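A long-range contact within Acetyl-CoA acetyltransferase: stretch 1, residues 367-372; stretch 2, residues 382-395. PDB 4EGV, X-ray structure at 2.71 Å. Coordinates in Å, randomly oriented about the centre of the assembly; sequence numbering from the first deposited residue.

Stretch 1, residues 367-372: LTLTGG
Stretch 2 (382-395) NYSMHGIAEAVNEM

An irregular segment, residues 367-372, packs against one side of a helix that occupies most of residues 382-395 and continues beyond them. The two run in opposite senses: Leu-369 CA lies 6.3 Å from Glu-390 CA, Thr-370 CA 6.0 Å from Gly-387 CA, and Gly-372 CA 8.2 Å from Tyr-383 CA. The contact buries 359 Å² and contains no hydrogen bond between the stretches, so it rests on van der Waals packing.

The helix keeps regular i to i+4 bonds from Ile-388 N to Ser-384 O (3.0 Å) through Met-395 N to Ala-391 O (3.0 Å); at its start, His-386 N to Tyr-383 O is weak (3.1 Å). Met-385 and Met-395 are selenomethionines.

Leu-369 (phi/psi -108/-19) points its CB toward the helix. Its m,t rotamer (chi1 -77°, chi2 172°) lays the side chain along the helix: CB meets Glu-390 CB at 3.9 Å, CD1 lies 3.7 Å from Ala-391 N and 4.0 Å from Ala-391 CB, and CD2 lies 4.0 Å from Glu-394 OE2. Glu-390 is m,m with chi3 -19°; Glu-394 is t,p with chi3 -76°, and both direct CB toward the segment.

Thr-370 (-105/-41) also faces the helix, with chi1 -76° (m). This places OG1 above the turn at Gly-387, 3.7 Å from Gly-387 N and 3.8 Å from His-386 O, while Glu-390 CG is 3.9 Å from the same OG1. The backbones come closest in the register here, at Gly-387; an ideal CB on Gly-387 would point sideways, 4.5 Å from Thr-370 OG1 and so clear of it, though crowded by Ser-384 O of its own helix at 3.3 Å.

Tyr-383 starts sideways, but chi1 168° (t) and chi2 82° carry its phenol to the segment. Its OH reaches 3.2 Å from Thr-370 CB, 3.5 Å from Gly-372 N and 3.7 Å from Thr-368 OG1; these are contacts, and the hydroxyl is hydrogen-bonded elsewhere in the structure. Thr-370 CG2 and Gly-372 CA lie obliquely to the ring.

Thr-368 (-141/148, chi1 -171°, t) braces its own segment: its OG1 accepts hydrogen bonds from Thr-370 N (3.3 Å) and Gly-371 N (3.0 Å, 164°), holding the chain in a tight bend. Gly-371 (126/-17) adopts angles that would jam a CB against the preceding carbonyl. Gly-372 (82/177), also favoured as glycine by its positive phi, ends the segment as the N-cap of a following helix.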

# COMPACT_ATOMS: atom_id res chain seq x y z
N LEU A 367 3.92 -9.87 9.62
CA LEU A 367 3.05 -9.01 8.79
C LEU A 367 3.62 -8.67 7.40
O LEU A 367 3.00 -7.97 6.64
CB LEU A 367 2.67 -7.74 9.54
CG LEU A 367 2.13 -7.98 10.95
CD1 LEU A 367 2.07 -6.67 11.68
CD2 LEU A 367 0.75 -8.62 10.87
N THR A 368 4.79 -9.20 7.08
CA THR A 368 5.42 -8.97 5.79
C THR A 368 6.11 -10.20 5.22
O THR A 368 6.60 -11.06 5.92
CB THR A 368 6.41 -7.76 5.83
OG1 THR A 368 6.82 -7.44 4.52
CG2 THR A 368 7.63 -8.06 6.71
N LEU A 369 6.11 -10.29 3.92
CA LEU A 369 6.78 -11.36 3.27
C LEU A 369 8.04 -10.85 2.58
O LEU A 369 8.92 -11.59 2.26
CB LEU A 369 5.85 -11.93 2.22
CG LEU A 369 4.76 -12.83 2.73
CD1 LEU A 369 3.80 -13.15 1.59
CD2 LEU A 369 5.40 -14.08 3.28
N THR A 370 8.08 -9.55 2.38
CA THR A 370 9.06 -8.92 1.57
C THR A 370 10.10 -8.21 2.44
O THR A 370 11.30 -8.24 2.18
CB THR A 370 8.34 -7.93 0.64
OG1 THR A 370 7.70 -8.65 -0.41
CG2 THR A 370 9.29 -7.02 0.04
N GLY A 371 9.62 -7.58 3.47
CA GLY A 371 10.46 -6.78 4.27
C GLY A 371 9.89 -5.41 4.38
O GLY A 371 10.27 -4.68 5.22
N GLY A 372 8.97 -5.05 3.49
CA GLY A 372 8.30 -3.77 3.55
C GLY A 372 9.04 -2.61 2.97
O GLY A 372 10.14 -2.76 2.57
N ASN A 382 5.00 0.16 -7.13
CA ASN A 382 5.01 -1.22 -7.59
C ASN A 382 5.38 -2.24 -6.49
O ASN A 382 5.61 -3.40 -6.76
CB ASN A 382 5.92 -1.36 -8.82
CG ASN A 382 5.60 -2.57 -9.60
OD1 ASN A 382 4.48 -2.73 -10.06
ND2 ASN A 382 6.55 -3.47 -9.72
N TYR A 383 5.41 -1.80 -5.25
CA TYR A 383 5.79 -2.67 -4.15
C TYR A 383 4.98 -3.95 -4.01
O TYR A 383 5.55 -5.02 -3.87
CB TYR A 383 5.75 -1.92 -2.83
CG TYR A 383 5.86 -2.90 -1.68
CD1 TYR A 383 7.12 -3.39 -1.28
CD2 TYR A 383 4.72 -3.39 -1.03
CE1 TYR A 383 7.22 -4.28 -0.28
CE2 TYR A 383 4.83 -4.30 -0.02
CZ TYR A 383 6.09 -4.74 0.34
OH TYR A 383 6.24 -5.63 1.36
N SER A 384 3.66 -3.86 -4.02
CA SER A 384 2.81 -5.05 -3.82
C SER A 384 2.96 -6.14 -4.87
O SER A 384 2.44 -7.22 -4.71
CB SER A 384 1.32 -4.68 -3.65
OG SER A 384 0.99 -4.41 -2.30
N MSE A 385 3.65 -5.90 -5.95
CA MSE A 385 3.79 -6.97 -6.89
C MSE A 385 4.88 -7.93 -6.48
O MSE A 385 4.85 -9.10 -6.86
CB MSE A 385 4.12 -6.42 -8.24
CG MSE A 385 4.03 -7.46 -9.27
SE MSE A 385 3.53 -6.57 -10.80
CE MSE A 385 5.00 -5.39 -11.08
N HIS A 386 5.85 -7.41 -5.76
CA HIS A 386 6.83 -8.19 -5.05
C HIS A 386 6.19 -9.05 -3.92
O HIS A 386 6.55 -10.19 -3.72
CB HIS A 386 7.92 -7.25 -4.53
CG HIS A 386 8.72 -6.63 -5.63
ND1 HIS A 386 9.72 -7.30 -6.29
CD2 HIS A 386 8.63 -5.40 -6.21
CE1 HIS A 386 10.23 -6.52 -7.22
NE2 HIS A 386 9.59 -5.36 -7.18
N GLY A 387 5.25 -8.45 -3.19
CA GLY A 387 4.39 -9.10 -2.24
C GLY A 387 3.65 -10.30 -2.80
O GLY A 387 3.72 -11.39 -2.25
N ILE A 388 2.94 -10.08 -3.91
CA ILE A 388 2.27 -11.13 -4.64
C ILE A 388 3.22 -12.23 -5.09
O ILE A 388 2.91 -13.42 -4.96
CB ILE A 388 1.45 -10.57 -5.82
CG1 ILE A 388 0.42 -9.58 -5.30
CG2 ILE A 388 0.78 -11.67 -6.60
CD1 ILE A 388 -0.36 -8.79 -6.36
N ALA A 389 4.37 -11.86 -5.62
CA ALA A 389 5.34 -12.85 -6.03
C ALA A 389 5.80 -13.70 -4.83
O ALA A 389 5.80 -14.90 -4.93
CB ALA A 389 6.50 -12.24 -6.78
N GLU A 390 6.12 -13.08 -3.71
CA GLU A 390 6.54 -13.80 -2.52
C GLU A 390 5.44 -14.70 -1.94
O GLU A 390 5.72 -15.82 -1.52
CB GLU A 390 7.08 -12.88 -1.41
CG GLU A 390 8.45 -12.30 -1.60
CD GLU A 390 9.53 -13.27 -2.09
OE1 GLU A 390 9.38 -14.52 -1.96
OE2 GLU A 390 10.56 -12.76 -2.60
N ALA A 391 4.21 -14.18 -1.91
CA ALA A 391 3.00 -14.94 -1.57
C ALA A 391 2.83 -16.17 -2.39
O ALA A 391 2.61 -17.22 -1.85
CB ALA A 391 1.76 -14.10 -1.70
N VAL A 392 2.93 -16.03 -3.71
CA VAL A 392 2.80 -17.15 -4.65
C VAL A 392 3.87 -18.23 -4.47
O VAL A 392 3.55 -19.37 -4.52
CB VAL A 392 2.76 -16.66 -6.13
CG1 VAL A 392 3.19 -17.72 -7.07
CG2 VAL A 392 1.39 -16.15 -6.51
N ASN A 393 5.12 -17.86 -4.25
CA ASN A 393 6.21 -18.79 -3.93
C ASN A 393 6.04 -19.52 -2.61
O ASN A 393 6.33 -20.71 -2.53
CB ASN A 393 7.59 -18.07 -3.85
CG ASN A 393 8.15 -17.66 -5.21
OD1 ASN A 393 8.00 -18.37 -6.20
ND2 ASN A 393 8.77 -16.49 -5.26
N GLU A 394 5.66 -18.78 -1.58
CA GLU A 394 5.51 -19.30 -0.24
C GLU A 394 4.34 -20.27 -0.22
O GLU A 394 4.36 -21.23 0.55
CB GLU A 394 5.32 -18.15 0.75
CG GLU A 394 5.80 -18.46 2.17
CD GLU A 394 7.34 -18.30 2.41
OE1 GLU A 394 8.14 -19.19 1.99
OE2 GLU A 394 7.75 -17.30 3.06
N MSE A 395 3.34 -20.04 -1.07
CA MSE A 395 2.16 -20.93 -1.18
C MSE A 395 2.39 -22.23 -1.97
O MSE A 395 1.73 -23.23 -1.70
CB MSE A 395 0.93 -20.16 -1.68
CG MSE A 395 0.36 -19.19 -0.67
SE MSE A 395 0.23 -19.86 1.24
CE MSE A 395 1.93 -19.41 2.14